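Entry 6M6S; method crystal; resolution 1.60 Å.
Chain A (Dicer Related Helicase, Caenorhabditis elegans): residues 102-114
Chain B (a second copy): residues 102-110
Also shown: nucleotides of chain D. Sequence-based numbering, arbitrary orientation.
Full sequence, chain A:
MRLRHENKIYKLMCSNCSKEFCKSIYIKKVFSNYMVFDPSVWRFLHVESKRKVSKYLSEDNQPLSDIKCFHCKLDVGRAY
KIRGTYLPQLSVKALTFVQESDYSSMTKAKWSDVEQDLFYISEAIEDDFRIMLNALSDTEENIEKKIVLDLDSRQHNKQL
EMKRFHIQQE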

ATOM      1  N   ASP A 102     -14.126   9.956  15.506  1.00 25.29           N
ATOM      2  CA  ASP A 102     -14.302   8.504  15.359  1.00 30.47           C
ATOM      3  C   ASP A 102     -13.150   7.820  16.118  1.00 31.98           C
ATOM      4  O   ASP A 102     -12.151   8.460  16.425  1.00 38.87           O
ATOM      5  N   TYR A 103     -13.294   6.554  16.496  1.00 37.38           N
ATOM      6  CA  TYR A 103     -12.186   5.955  17.255  1.00 40.63           C
ATOM      7  C   TYR A 103     -11.266   5.053  16.391  1.00 39.32           C
ATOM      8  O   TYR A 103     -10.317   4.453  16.897  1.00 42.15           O
ATOM      9  N   SER A 104     -11.527   5.002  15.088  1.00 24.62           N
ATOM     10  CA  SER A 104     -10.751   4.153  14.198  1.00 26.40           C
ATOM     11  C   SER A 104      -9.510   4.832  13.661  1.00 25.62           C
ATOM     12  O   SER A 104      -9.459   6.070  13.520  1.00 28.19           O
ATOM     13  N   SER A 105      -8.483   4.047  13.357  1.00 21.36           N
ATOM     14  CA  SER A 105      -7.345   4.654  12.699  1.00 15.73           C
ATOM     15  C   SER A 105      -7.064   3.833  11.441  1.00 16.40           C
ATOM     16  O   SER A 105      -7.403   2.614  11.397  1.00 17.45           O
ATOM     17  N   MET A 106      -6.455   4.474  10.450  1.00 13.97           N
ATOM     18  CA  MET A 106      -6.245   3.805   9.149  1.00 14.27           C
ATOM     19  C   MET A 106      -4.843   4.158   8.681  1.00 16.42           C
ATOM     20  O   MET A 106      -4.414   5.293   8.714  1.00 15.77           O
ATOM     21  N   THR A 107      -4.134   3.167   8.174  1.00 12.55           N
ATOM     22  CA  THR A 107      -2.936   3.458   7.384  1.00 11.45           C
ATOM     23  C   THR A 107      -3.105   2.937   5.953  1.00 11.52           C
ATOM     24  O   THR A 107      -3.792   1.909   5.750  1.00 12.44           O
ATOM     25  N   LYS A 108      -2.518   3.642   4.996  1.00 11.82           N
ATOM     26  CA  LYS A 108      -2.664   3.287   3.584  1.00 12.76           C
ATOM     27  C   LYS A 108      -1.310   3.196   2.895  1.00 14.10           C
ATOM     28  O   LYS A 108      -0.419   4.011   3.132  1.00 15.18           O
ATOM     29  N   ALA A 109      -1.193   2.207   2.021  1.00 14.91           N
ATOM     30  CA  ALA A 109       0.051   1.998   1.292  1.00 15.23           C
ATOM     31  C   ALA A 109       0.254   3.036   0.194  1.00 17.29           C
ATOM     32  O   ALA A 109       1.403   3.276  -0.215  1.00 17.87           O
ATOM     33  N   LYS A 110      -0.827   3.612  -0.337  1.00 13.65           N
ATOM     34  CA  LYS A 110      -0.754   4.505  -1.499  1.00 14.01           C
ATOM     35  C   LYS A 110      -1.714   5.662  -1.301  1.00 16.36           C
ATOM     36  O   LYS A 110      -2.807   5.530  -0.721  1.00 14.38           O
ATOM     37  N   TRP A 111      -1.374   6.835  -1.797  1.00 15.12           N
ATOM     38  CA  TRP A 111      -2.320   7.942  -1.786  1.00 11.91           C
ATOM     39  C   TRP A 111      -3.568   7.631  -2.548  1.00 14.59           C
ATOM     40  O   TRP A 111      -4.647   8.209  -2.217  1.00 16.36           O
ATOM     41  N   SER A 112      -3.513   6.790  -3.586  1.00 16.07           N
ATOM     42  CA  SER A 112      -4.740   6.518  -4.309  1.00 19.48           C
ATOM     43  C   SER A 112      -5.743   5.797  -3.398  1.00 18.07           C
ATOM     44  O   SER A 112      -6.964   5.881  -3.635  1.00 18.65           O
ATOM     45  N   ASP A 113      -5.249   5.075  -2.362  1.00 18.44           N
ATOM     46  CA  ASP A 113      -6.152   4.366  -1.433  1.00 14.91           C
ATOM     47  C   ASP A 113      -6.798   5.416  -0.556  1.00 13.07           C
ATOM     48  O   ASP A 113      -7.952   5.272  -0.125  1.00 16.45           O
ATOM     49  N   VAL A 114      -6.035   6.462  -0.222  1.00 12.10           N
ATOM     50  CA  VAL A 114      -6.582   7.576   0.588  1.00 12.67           C
ATOM     51  C   VAL A 114      -7.693   8.240  -0.204  1.00 14.18           C
ATOM     52  O   VAL A 114      -8.771   8.495   0.323  1.00 15.42           O
TER
ATOM     53  N   ASP B 102      -7.818  -3.043  18.355  1.00 33.75           N
ATOM     54  CA  ASP B 102      -7.219  -1.723  18.197  1.00 36.81           C
ATOM     55  C   ASP B 102      -8.063  -0.748  17.368  1.00 30.77           C
ATOM     56  O   ASP B 102      -7.696   0.438  17.268  1.00 33.70           O
ATOM     57  N   TYR B 103      -9.143  -1.225  16.765  1.00 30.07           N
ATOM     58  CA  TYR B 103      -9.914  -0.386  15.848  1.00 30.06           C
ATOM     59  C   TYR B 103      -8.985   0.204  14.778  1.00 30.52           C
ATOM     60  O   TYR B 103      -9.012   1.410  14.543  1.00 32.11           O
ATOM     61  N   SER B 104      -8.164  -0.647  14.166  1.00 24.05           N
ATOM     62  CA  SER B 104      -7.199  -0.112  13.191  1.00 23.44           C
ATOM     63  C   SER B 104      -7.317  -0.873  11.923  1.00 21.89           C
ATOM     64  O   SER B 104      -7.671  -2.056  11.923  1.00 21.52           O
ATOM     65  N   SER B 105      -7.072  -0.209  10.802  1.00 21.55           N
ATOM     66  CA  SER B 105      -7.014  -0.963   9.572  1.00 20.20           C
ATOM     67  C   SER B 105      -5.848  -0.498   8.734  1.00 20.01           C
ATOM     68  O   SER B 105      -5.383   0.625   8.917  1.00 20.97           O
ATOM     69  N   MET B 106      -5.381  -1.385   7.841  1.00 18.92           N
ATOM     70  CA  MET B 106      -4.139  -1.075   7.078  1.00 18.88           C
ATOM     71  C   MET B 106      -4.215  -1.659   5.678  1.00 17.94           C
ATOM     72  O   MET B 106      -4.729  -2.771   5.447  1.00 17.08           O
ATOM     73  N   THR B 107      -3.671  -0.952   4.704  1.00 18.23           N
ATOM     74  CA  THR B 107      -3.448  -1.545   3.393  1.00 17.56           C
ATOM     75  C   THR B 107      -1.954  -1.570   3.177  1.00 17.84           C
ATOM     76  O   THR B 107      -1.238  -0.676   3.731  1.00 18.78           O
ATOM     77  N   LYS B 108      -1.489  -2.598   2.449  1.00 17.20           N
ATOM     78  CA  LYS B 108      -0.049  -2.837   2.266  1.00 18.90           C
ATOM     79  C   LYS B 108       0.227  -3.128   0.776  1.00 17.43           C
ATOM     80  O   LYS B 108      -0.647  -3.640   0.064  1.00 18.55           O
ATOM     81  N   ALA B 109       1.367  -2.636   0.314  1.00 21.37           N
ATOM     82  CA  ALA B 109       1.750  -2.718  -1.086  1.00 25.51           C
ATOM     83  C   ALA B 109       2.261  -4.120  -1.444  1.00 28.00           C
ATOM     84  O   ALA B 109       2.020  -4.590  -2.540  1.00 27.72           O
ATOM     85  N   LYS B 110       2.879  -4.804  -0.488  1.00 28.40           N
ATOM     86  CA  LYS B 110       3.427  -6.130  -0.769  1.00 28.89           C
ATOM     87  C   LYS B 110       3.178  -7.051   0.421  1.00 28.56           C
ATOM     88  O   LYS B 110       3.219  -6.543   1.547  1.00 26.40           O
TER

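Parallel pairing of two copies of Dicer Related Helicase, offset by one residue: strand 105-107 of chain A runs beside strand 104-106 of chain B, so Ser105(A) pairs with Ser104(B), Met106(A) with Ser105(B) and Thr107(A) with Met106(B). Backbone hydrogen bonds set the register, from Ser105(A) N to Tyr103(B) O (2.9 Å) through Thr107(B) N to Thr107(A) O (3.0 Å). Side chains alternate between the faces: Ser105(A), Thr107(A), Ser104(B) and Met106(B) share one, Met106(A) and Ser105(B) the other. Apolar and aromatic contacts: Tyr103(A) (chi1 p) turns its ring edge to the face of Tyr103(B) (m), CE1 to CD1 3.3 Å, planes at 66°; at the far end Ala109(A) points toward chain B, its CB 4.1 Å from Ala109(B) CB. Met106(A) and Met106(B), both m, lead their ends away, yet Met106(B) CG lies 3.1 Å from Thr107(A) OG1 and Met106(A) CG 3.5 Å from Ser105(B) OG. Direct polar contacts: Thr107(B) (p) OG1 accepts from Ala109(A) N (3.0 Å) and donates to Asp113(A) (m) OD2 (2.9 Å), tying the loop residue just after the chain B strand to the helix of chain A. Waters: water 4 donates to Thr107(A) O (3.0 Å), accepts from Lys108(A) NZ (2.8 Å) and is hydrogen-bonded to Ser105(B) OG (3.0 Å); water 6 joins Thr107(A) (p) OG1 (2.9 Å) to Lys108(B) NZ (2.9 Å). Bound group: Lys110(B) CD approaches OP1 of G4 in chain D at 3.2 Å.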

ATOM      1  CB  ASP A 102     -14.290   8.144  13.876  1.00 27.88           C
ATOM      2  CG  ASP A 102     -14.445   6.687  13.626  1.00 36.33           C
ATOM      3  OD1 ASP A 102     -15.156   6.044  14.389  1.00 40.54           O
ATOM      4  OD2 ASP A 102     -13.823   6.199  12.651  1.00 39.42           O
ATOM      5  CB  TYR A 103     -12.687   5.269  18.534  1.00 41.32           C
ATOM      6  CG  TYR A 103     -13.858   4.353  18.322  1.00 48.72           C
ATOM      7  CD1 TYR A 103     -13.717   3.187  17.578  1.00 49.58           C
ATOM      8  CD2 TYR A 103     -15.106   4.636  18.864  1.00 52.71           C
ATOM      9  CE1 TYR A 103     -14.779   2.331  17.363  1.00 53.82           C
ATOM     10  CE2 TYR A 103     -16.181   3.775  18.658  1.00 55.23           C
ATOM     11  CZ  TYR A 103     -16.005   2.621  17.904  1.00 56.56           C
ATOM     12  OH  TYR A 103     -17.054   1.757  17.678  1.00 58.39           O
ATOM     13  CB  SER A 104     -11.623   3.710  13.027  1.00 32.91           C
ATOM     14  OG  SER A 104     -12.494   2.696  13.501  1.00 44.65           O
ATOM     15  CB  SER A 105      -6.128   4.629  13.598  1.00 22.60           C
ATOM     16  OG  SER A 105      -5.864   3.300  13.931  1.00 29.24           O
ATOM     17  CB  MET A 106      -7.190   4.321   8.062  1.00 17.32           C
ATOM     18  CG  MET A 106      -8.646   3.874   8.112  1.00 23.83           C
ATOM     19  SD  MET A 106      -9.478   4.701   9.494  1.00 38.98           S
ATOM     20  CE  MET A 106      -9.561   6.390   9.004  1.00 24.49           C
ATOM     21  CB  THR A 107      -1.647   2.918   8.028  1.00 16.49           C
ATOM     22  OG1 THR A 107      -1.665   1.501   8.075  1.00 19.31           O
ATOM     23  CG2 THR A 107      -1.504   3.361   9.462  1.00 17.62           C
ATOM     24  CB  LYS A 108      -3.526   4.348   2.851  1.00 14.90           C
ATOM     25  CG  LYS A 108      -4.906   4.576   3.499  1.00 14.43           C
ATOM     26  CD  LYS A 108      -5.786   3.284   3.341  1.00 14.36           C
ATOM     27  CE  LYS A 108      -7.193   3.678   3.853  1.00 17.79           C
ATOM     28  NZ  LYS A 108      -8.078   2.392   3.842  1.00 18.91           N
ATOM     29  CB  ALA A 109       0.074   0.584   0.711  1.00 17.44           C
ATOM     30  CB  LYS A 110      -1.201   3.773  -2.794  1.00 19.68           C
ATOM     31  CG  LYS A 110      -0.338   2.643  -3.269  1.00 29.00           C
ATOM     32  CD  LYS A 110      -1.195   1.716  -4.169  1.00 36.38           C
ATOM     33  CE  LYS A 110      -1.314   2.219  -5.600  1.00 47.24           C
ATOM     34  NZ  LYS A 110      -2.382   1.453  -6.349  1.00 54.44           N
ATOM     35  CB  TRP A 111      -1.655   9.231  -2.430  1.00 12.42           C
ATOM     36  CG  TRP A 111      -0.741   9.958  -1.514  1.00 13.08           C
ATOM     37  CD1 TRP A 111       0.638  10.050  -1.593  1.00 17.06           C
ATOM     38  CD2 TRP A 111      -1.119  10.689  -0.352  1.00 13.99           C
ATOM     39  NE1 TRP A 111       1.106  10.805  -0.580  1.00 12.51           N
ATOM     40  CE2 TRP A 111       0.060  11.207   0.218  1.00 12.81           C
ATOM     41  CE3 TRP A 111      -2.356  10.947   0.273  1.00 11.93           C
ATOM     42  CZ2 TRP A 111       0.063  11.976   1.392  1.00 14.43           C
ATOM     43  CZ3 TRP A 111      -2.361  11.744   1.415  1.00 11.98           C
ATOM     44  CH2 TRP A 111      -1.147  12.238   1.983  1.00 14.57           C
ATOM     45  CB  SER A 112      -4.451   5.792  -5.621  1.00 22.23           C
ATOM     46  OG  SER A 112      -3.946   4.504  -5.328  1.00 22.23           O
ATOM     47  CB  ASP A 113      -5.395   3.458  -0.464  1.00 16.19           C
ATOM     48  CG  ASP A 113      -4.791   2.233  -1.136  1.00 26.74           C
ATOM     49  OD1 ASP A 113      -5.353   1.797  -2.182  1.00 28.13           O
ATOM     50  OD2 ASP A 113      -3.788   1.654  -0.574  1.00 26.45           O
ATOM     51  CB  VAL A 114      -5.497   8.595   0.892  1.00 12.19           C
ATOM     52  CG1 VAL A 114      -6.089   9.772   1.679  1.00 11.10           C
ATOM     53  CG2 VAL A 114      -4.364   7.941   1.731  1.00 12.21           C
TER
ATOM     54  CB  ASP B 102      -5.844  -1.842  17.525  1.00 40.07           C
ATOM     55  CG  ASP B 102      -4.875  -2.696  18.323  1.00 47.80           C
ATOM     56  OD1 ASP B 102      -5.093  -2.879  19.546  1.00 51.21           O
ATOM     57  OD2 ASP B 102      -3.894  -3.195  17.719  1.00 48.08           O
ATOM     58  CB  TYR B 103     -10.624   0.720  16.591  1.00 29.63           C
ATOM     59  CG  TYR B 103     -11.627   0.133  17.556  1.00 40.62           C
ATOM     60  CD1 TYR B 103     -12.843  -0.341  17.086  1.00 45.08           C
ATOM     61  CD2 TYR B 103     -11.339  -0.012  18.899  1.00 45.29           C
ATOM     62  CE1 TYR B 103     -13.781  -0.908  17.943  1.00 49.27           C
ATOM     63  CE2 TYR B 103     -12.274  -0.591  19.775  1.00 45.01           C
ATOM     64  CZ  TYR B 103     -13.493  -1.029  19.281  1.00 49.35           C
ATOM     65  OH  TYR B 103     -14.438  -1.598  20.123  1.00 54.70           O
ATOM     66  CB  SER B 104      -5.792  -0.298  13.712  1.00 25.15           C
ATOM     67  OG  SER B 104      -5.514  -1.697  13.773  1.00 34.71           O
ATOM     68  CB  SER B 105      -8.305  -0.888   8.783  1.00 21.76           C
ATOM     69  OG  SER B 105      -8.430   0.395   8.256  1.00 24.87           O
ATOM     70  CB  MET B 106      -2.929  -1.704   7.791  1.00 18.96           C
ATOM     71  CG  MET B 106      -2.662  -1.209   9.232  1.00 20.09           C
ATOM     72  SD  MET B 106      -3.630  -2.350  10.295  1.00 24.15           S
ATOM     73  CE  MET B 106      -2.829  -1.924  11.803  1.00 29.73           C
ATOM     74  CB  THR B 107      -4.149  -0.830   2.226  1.00 17.85           C
ATOM     75  OG1 THR B 107      -3.618   0.508   2.036  1.00 18.98           O
ATOM     76  CG2 THR B 107      -5.694  -0.724   2.413  1.00 21.11           C
ATOM     77  CB  LYS B 108       0.364  -4.045   3.119  1.00 17.38           C
ATOM     78  CG  LYS B 108       0.237  -3.777   4.646  1.00 18.22           C
ATOM     79  CD  LYS B 108       1.232  -2.680   5.061  1.00 24.83           C
ATOM     80  CE  LYS B 108       1.071  -2.308   6.561  1.00 25.17           C
ATOM     81  NZ  LYS B 108       1.918  -1.137   6.976  1.00 23.22           N
ATOM     82  CB  ALA B 109       2.800  -1.682  -1.359  1.00 27.21           C
ATOM     83  CB  LYS B 110       4.947  -6.015  -0.867  1.00 32.91           C
ATOM     84  CG  LYS B 110       5.500  -4.850  -1.709  1.00 36.79           C
ATOM     85  CD  LYS B 110       6.956  -5.102  -2.125  1.00 41.27           C
ATOM     86  CE  LYS B 110       7.960  -4.318  -1.277  1.00 38.41           C
ATOM     87  NZ  LYS B 110       9.179  -3.986  -2.096  1.00 43.63           N
TER
ATOM     88  P     G D   4       8.955  -8.450  -2.812  1.00 36.98           P
ATOM     89  OP1   G D   4       8.970  -7.564  -1.617  1.00 36.43           O
ATOM     90  OP2   G D   4       8.386  -8.019  -4.116  1.00 36.19           O
ATOM     91  O5'   G D   4      10.448  -8.892  -3.170  1.00 42.87           O
ATOM     92  C5'   G D   4      11.251  -9.557  -2.225  1.00 44.13           C
ATOM     93  C4'   G D   4      12.548  -9.987  -2.847  1.00 43.66           C
ATOM     94  O4'   G D   4      12.336 -11.035  -3.831  1.00 51.28           O
ATOM     95  C3'   G D   4      13.294  -8.923  -3.608  1.00 48.20           C
ATOM     96  O3'   G D   4      13.979  -8.074  -2.719  1.00 51.68           O
ATOM     97  C2'   G D   4      14.201  -9.756  -4.502  1.00 47.53           C
ATOM     98  O2'   G D   4      15.220 -10.356  -3.724  1.00 49.81           O
ATOM     99  C1'   G D   4      13.254 -10.881  -4.889  1.00 48.84           C
ATOM    100  N9    G D   4      12.495 -10.593  -6.116  1.00 44.99           N
ATOM    101  C8    G D   4      11.217 -10.083  -6.241  1.00 40.84           C
ATOM    102  N7    G D   4      10.875  -9.949  -7.494  1.00 40.17           N
ATOM    103  C5    G D   4      11.970 -10.410  -8.223  1.00 45.74           C
ATOM    104  C6    G D   4      12.188 -10.521  -9.625  1.00 45.95           C
ATOM    105  O6    G D   4      11.406 -10.237 -10.553  1.00 42.11           O
ATOM    106  N1    G D   4      13.474 -11.014  -9.893  1.00 46.90           N
ATOM    107  C2    G D   4      14.420 -11.373  -8.957  1.00 49.72           C
ATOM    108  N2    G D   4      15.609 -11.834  -9.408  1.00 52.02           N
ATOM    109  N3    G D   4      14.204 -11.283  -7.655  1.00 47.48           N
ATOM    110  C4    G D   4      12.980 -10.794  -7.375  1.00 44.64           C
HETATM  111  O   HOH W   1      -7.697   3.283  16.540  1.00 36.39           O
HETATM  112  O   HOH W   2      -4.170   1.881  11.472  1.00 24.94           O
HETATM  113  O   HOH W   3     -10.064   1.448  11.002  1.00 35.29           O
HETATM  114  O   HOH W   4      -6.659   1.192   5.983  1.00 17.14           O
HETATM  115  O   HOH W   5      -0.339   0.736   5.819  1.00 20.35           O
HETATM  116  O   HOH W   6       0.636   0.136   9.265  1.00 29.54           O